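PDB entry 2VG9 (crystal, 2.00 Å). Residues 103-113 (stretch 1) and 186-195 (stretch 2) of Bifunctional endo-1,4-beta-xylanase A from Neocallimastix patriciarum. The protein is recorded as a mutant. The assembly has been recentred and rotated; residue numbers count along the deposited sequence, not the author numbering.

Stretch 1, residues 103-113: GLNGVPLVEYY
Stretch 2 186-195: WGIGNLYEVA

The two stretches meet at two places, and together bury 370 Å² counted over both sides. At the first, the loop before the strand of stretch 1 (residues 110-113) packs on the loop 187-189, with Val 107 CA and Gly 187 CA 5.2 Å apart. At the second the backbones diverge, Tyr 112 CA to Val 194 CA measuring 9.4 Å, and a long side chain spans the gap.

Val 107 (phi/psi -115/132) directs its CB toward stretch 2. Its t rotamer (chi1 -178°) places Val 107 CG1 3.5 Å from Gly 189 N and 3.8 Å from Ile 188 C, so the methyl rests on the peptide between them. The CA-to-CB bond of Leu 104, mt (-61/-178°), also points toward stretch 2; its extended chain sets Leu 104 CD1 3.8 Å from Gly 189 CA and 3.9 Å from Asn 190 ND2. Gly 187 (-69/137) lies with CA 3.8 Å from Pro 108 CD, and an ideal CB there would fall 2.6 Å from that CD, a clash; the absent side chain permits this approach. The CA-to-CB bond of Ile 188, mm (-51/-72°), points away.

Water 1 joins the loops by donating to Pro 108 O (2.7 Å) and Gly 187 O (3.0 Å) and accepting from Gly 189 N (2.8 Å). Beside it, Val 110, t (169°), brings CG2 to 4.1 Å from Gly 187 O.

The CA-to-CB bond of Tyr 112 (-121/151) points toward stretch 2, with chi1 72° (p) and chi2 78°. Tyr 112 OH donates a hydrogen bond to Glu 193 O at 2.8 Å; the acceptor lies at the ring edge, near the plane, as suits a phenol donor. Tyr 112 OH also sits 3.2 Å from Val 194 CG2, with Val 194 at chi1 176° (t). Leu 191, tp (-175/58°), starts sideways, but its end swings nearer, giving an apolar contact of 4.0 Å from Leu 191 CD1 to Tyr 112 CE2.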

# COMPACT_ATOMS: atom_id res chain seq x y z
N GLY A 103 -6.97 -15.72 14.95
CA GLY A 103 -6.95 -17.19 15.05
C GLY A 103 -5.57 -17.83 15.03
O GLY A 103 -5.47 -19.07 15.00
N LEU A 104 -4.52 -17.02 15.03
CA LEU A 104 -3.17 -17.56 14.81
C LEU A 104 -2.27 -17.33 16.00
O LEU A 104 -2.34 -16.27 16.66
CB LEU A 104 -2.52 -16.98 13.54
CG LEU A 104 -3.15 -17.19 12.16
CD1 LEU A 104 -2.27 -16.55 11.11
CD2 LEU A 104 -3.36 -18.68 11.82
N ASN A 105 -1.42 -18.31 16.28
CA ASN A 105 -0.61 -18.27 17.50
C ASN A 105 0.82 -17.80 17.36
O ASN A 105 1.58 -18.36 16.57
CB ASN A 105 -0.65 -19.62 18.21
CG ASN A 105 -1.60 -19.62 19.36
OD1 ASN A 105 -1.31 -19.04 20.41
ND2 ASN A 105 -2.76 -20.23 19.17
N GLY A 106 1.19 -16.78 18.12
CA GLY A 106 2.57 -16.27 18.09
C GLY A 106 2.97 -15.63 16.76
O GLY A 106 4.17 -15.59 16.41
N VAL A 107 1.95 -15.16 16.03
CA VAL A 107 2.11 -14.44 14.76
C VAL A 107 1.63 -13.00 14.93
O VAL A 107 0.54 -12.77 15.42
CB VAL A 107 1.23 -15.07 13.64
CG1 VAL A 107 1.45 -14.35 12.30
CG2 VAL A 107 1.46 -16.58 13.51
N PRO A 108 2.42 -12.01 14.47
CA PRO A 108 1.93 -10.64 14.58
C PRO A 108 0.94 -10.22 13.46
O PRO A 108 0.91 -10.82 12.37
CB PRO A 108 3.21 -9.80 14.52
CG PRO A 108 4.15 -10.62 13.70
CD PRO A 108 3.76 -12.07 13.85
N LEU A 109 0.15 -9.20 13.76
CA LEU A 109 -0.69 -8.53 12.78
C LEU A 109 0.26 -7.63 11.99
O LEU A 109 1.04 -6.90 12.60
CB LEU A 109 -1.73 -7.68 13.51
CG LEU A 109 -3.07 -7.15 12.97
CD1 LEU A 109 -3.24 -5.66 13.16
CD2 LEU A 109 -3.49 -7.60 11.56
N VAL A 110 0.22 -7.68 10.66
CA VAL A 110 1.22 -6.95 9.84
C VAL A 110 0.51 -6.09 8.81
O VAL A 110 -0.40 -6.57 8.14
CB VAL A 110 2.20 -7.93 9.12
CG1 VAL A 110 3.06 -7.22 8.07
CG2 VAL A 110 3.06 -8.67 10.14
N GLU A 111 0.93 -4.82 8.70
CA GLU A 111 0.61 -3.95 7.55
C GLU A 111 1.91 -3.85 6.76
O GLU A 111 2.97 -3.55 7.32
CB GLU A 111 0.18 -2.57 8.06
CG GLU A 111 -0.23 -1.55 7.01
CD GLU A 111 -0.68 -0.25 7.66
OE1 GLU A 111 -1.69 0.33 7.22
OE2 GLU A 111 -0.03 0.19 8.65
N TYR A 112 1.87 -4.15 5.47
CA TYR A 112 3.10 -4.24 4.66
C TYR A 112 3.06 -3.24 3.49
O TYR A 112 1.97 -2.84 3.01
CB TYR A 112 3.34 -5.69 4.18
CG TYR A 112 2.38 -6.16 3.09
CD1 TYR A 112 2.57 -5.75 1.75
CD2 TYR A 112 1.29 -7.00 3.38
CE1 TYR A 112 1.72 -6.15 0.73
CE2 TYR A 112 0.40 -7.46 2.32
CZ TYR A 112 0.64 -7.01 1.01
OH TYR A 112 -0.14 -7.38 -0.06
N TYR A 113 4.25 -2.79 3.08
CA TYR A 113 4.44 -1.79 2.04
C TYR A 113 5.57 -2.25 1.14
O TYR A 113 6.68 -2.58 1.60
CB TYR A 113 4.85 -0.45 2.64
CG TYR A 113 3.87 0.15 3.59
CD1 TYR A 113 2.99 1.15 3.18
CD2 TYR A 113 3.86 -0.25 4.92
CE1 TYR A 113 2.07 1.69 4.09
CE2 TYR A 113 2.97 0.26 5.81
CZ TYR A 113 2.09 1.23 5.41
OH TYR A 113 1.23 1.73 6.36
N TRP A 186 10.70 -13.16 10.29
CA TRP A 186 9.52 -12.42 10.68
C TRP A 186 8.27 -13.27 10.52
O TRP A 186 8.15 -14.02 9.55
CB TRP A 186 9.36 -11.12 9.88
CG TRP A 186 10.61 -10.26 9.85
CD1 TRP A 186 11.66 -10.30 10.72
CD2 TRP A 186 10.89 -9.20 8.93
NE1 TRP A 186 12.59 -9.35 10.39
CE2 TRP A 186 12.14 -8.67 9.28
CE3 TRP A 186 10.20 -8.67 7.84
CZ2 TRP A 186 12.73 -7.62 8.57
CZ3 TRP A 186 10.79 -7.63 7.13
CH2 TRP A 186 12.05 -7.13 7.48
N GLY A 187 7.36 -13.16 11.48
CA GLY A 187 6.10 -13.92 11.45
C GLY A 187 5.16 -13.47 10.33
O GLY A 187 4.99 -12.25 10.12
N ILE A 188 4.55 -14.45 9.64
CA ILE A 188 3.71 -14.23 8.45
C ILE A 188 2.32 -14.84 8.64
O ILE A 188 2.18 -16.06 8.68
CB ILE A 188 4.32 -14.89 7.17
CG1 ILE A 188 5.81 -14.49 6.97
CG2 ILE A 188 3.42 -14.63 5.92
CD1 ILE A 188 6.04 -13.01 6.52
N GLY A 189 1.32 -13.97 8.78
CA GLY A 189 -0.08 -14.39 8.96
C GLY A 189 -0.80 -14.62 7.64
O GLY A 189 -0.18 -14.83 6.61
N ASN A 190 -2.13 -14.58 7.68
CA ASN A 190 -2.94 -14.93 6.49
C ASN A 190 -3.08 -13.71 5.57
O ASN A 190 -3.29 -12.60 6.05
CB ASN A 190 -4.32 -15.43 6.90
CG ASN A 190 -4.28 -16.77 7.64
OD1 ASN A 190 -3.45 -17.64 7.36
ND2 ASN A 190 -5.23 -16.95 8.57
N LEU A 191 -3.01 -13.91 4.26
CA LEU A 191 -3.03 -12.76 3.36
C LEU A 191 -4.42 -12.09 3.27
O LEU A 191 -5.38 -12.68 2.81
CB LEU A 191 -2.50 -13.17 1.98
CG LEU A 191 -2.35 -12.04 0.95
CD1 LEU A 191 -1.37 -10.89 1.45
CD2 LEU A 191 -1.85 -12.71 -0.34
N TYR A 192 -4.50 -10.84 3.70
CA TYR A 192 -5.71 -10.06 3.64
C TYR A 192 -6.01 -9.53 2.22
O TYR A 192 -7.11 -9.71 1.73
CB TYR A 192 -5.61 -8.91 4.65
CG TYR A 192 -6.78 -7.95 4.69
CD1 TYR A 192 -8.03 -8.37 5.17
CD2 TYR A 192 -6.65 -6.62 4.29
CE1 TYR A 192 -9.12 -7.51 5.23
CE2 TYR A 192 -7.75 -5.72 4.35
CZ TYR A 192 -8.99 -6.19 4.83
OH TYR A 192 -10.12 -5.39 4.92
N GLU A 193 -5.04 -8.85 1.61
CA GLU A 193 -5.20 -8.23 0.28
C GLU A 193 -3.83 -7.87 -0.28
O GLU A 193 -2.82 -7.86 0.45
CB GLU A 193 -5.98 -6.92 0.38
CG GLU A 193 -5.12 -5.82 1.05
CD GLU A 193 -5.88 -4.54 1.33
OE1 GLU A 193 -6.76 -4.17 0.53
OE2 GLU A 193 -5.59 -3.91 2.36
N VAL A 194 -3.80 -7.57 -1.58
CA VAL A 194 -2.62 -7.05 -2.26
C VAL A 194 -3.15 -5.90 -3.10
O VAL A 194 -3.98 -6.09 -4.02
CB VAL A 194 -1.90 -8.11 -3.16
CG1 VAL A 194 -0.72 -7.48 -3.93
CG2 VAL A 194 -1.38 -9.32 -2.32
N ALA A 195 -2.68 -4.70 -2.76
CA ALA A 195 -3.23 -3.51 -3.36
C ALA A 195 -2.12 -2.62 -3.84
O ALA A 195 -1.01 -2.71 -3.35
CB ALA A 195 -4.13 -2.75 -2.33
O HOH W 1 2.07 -11.59 10.07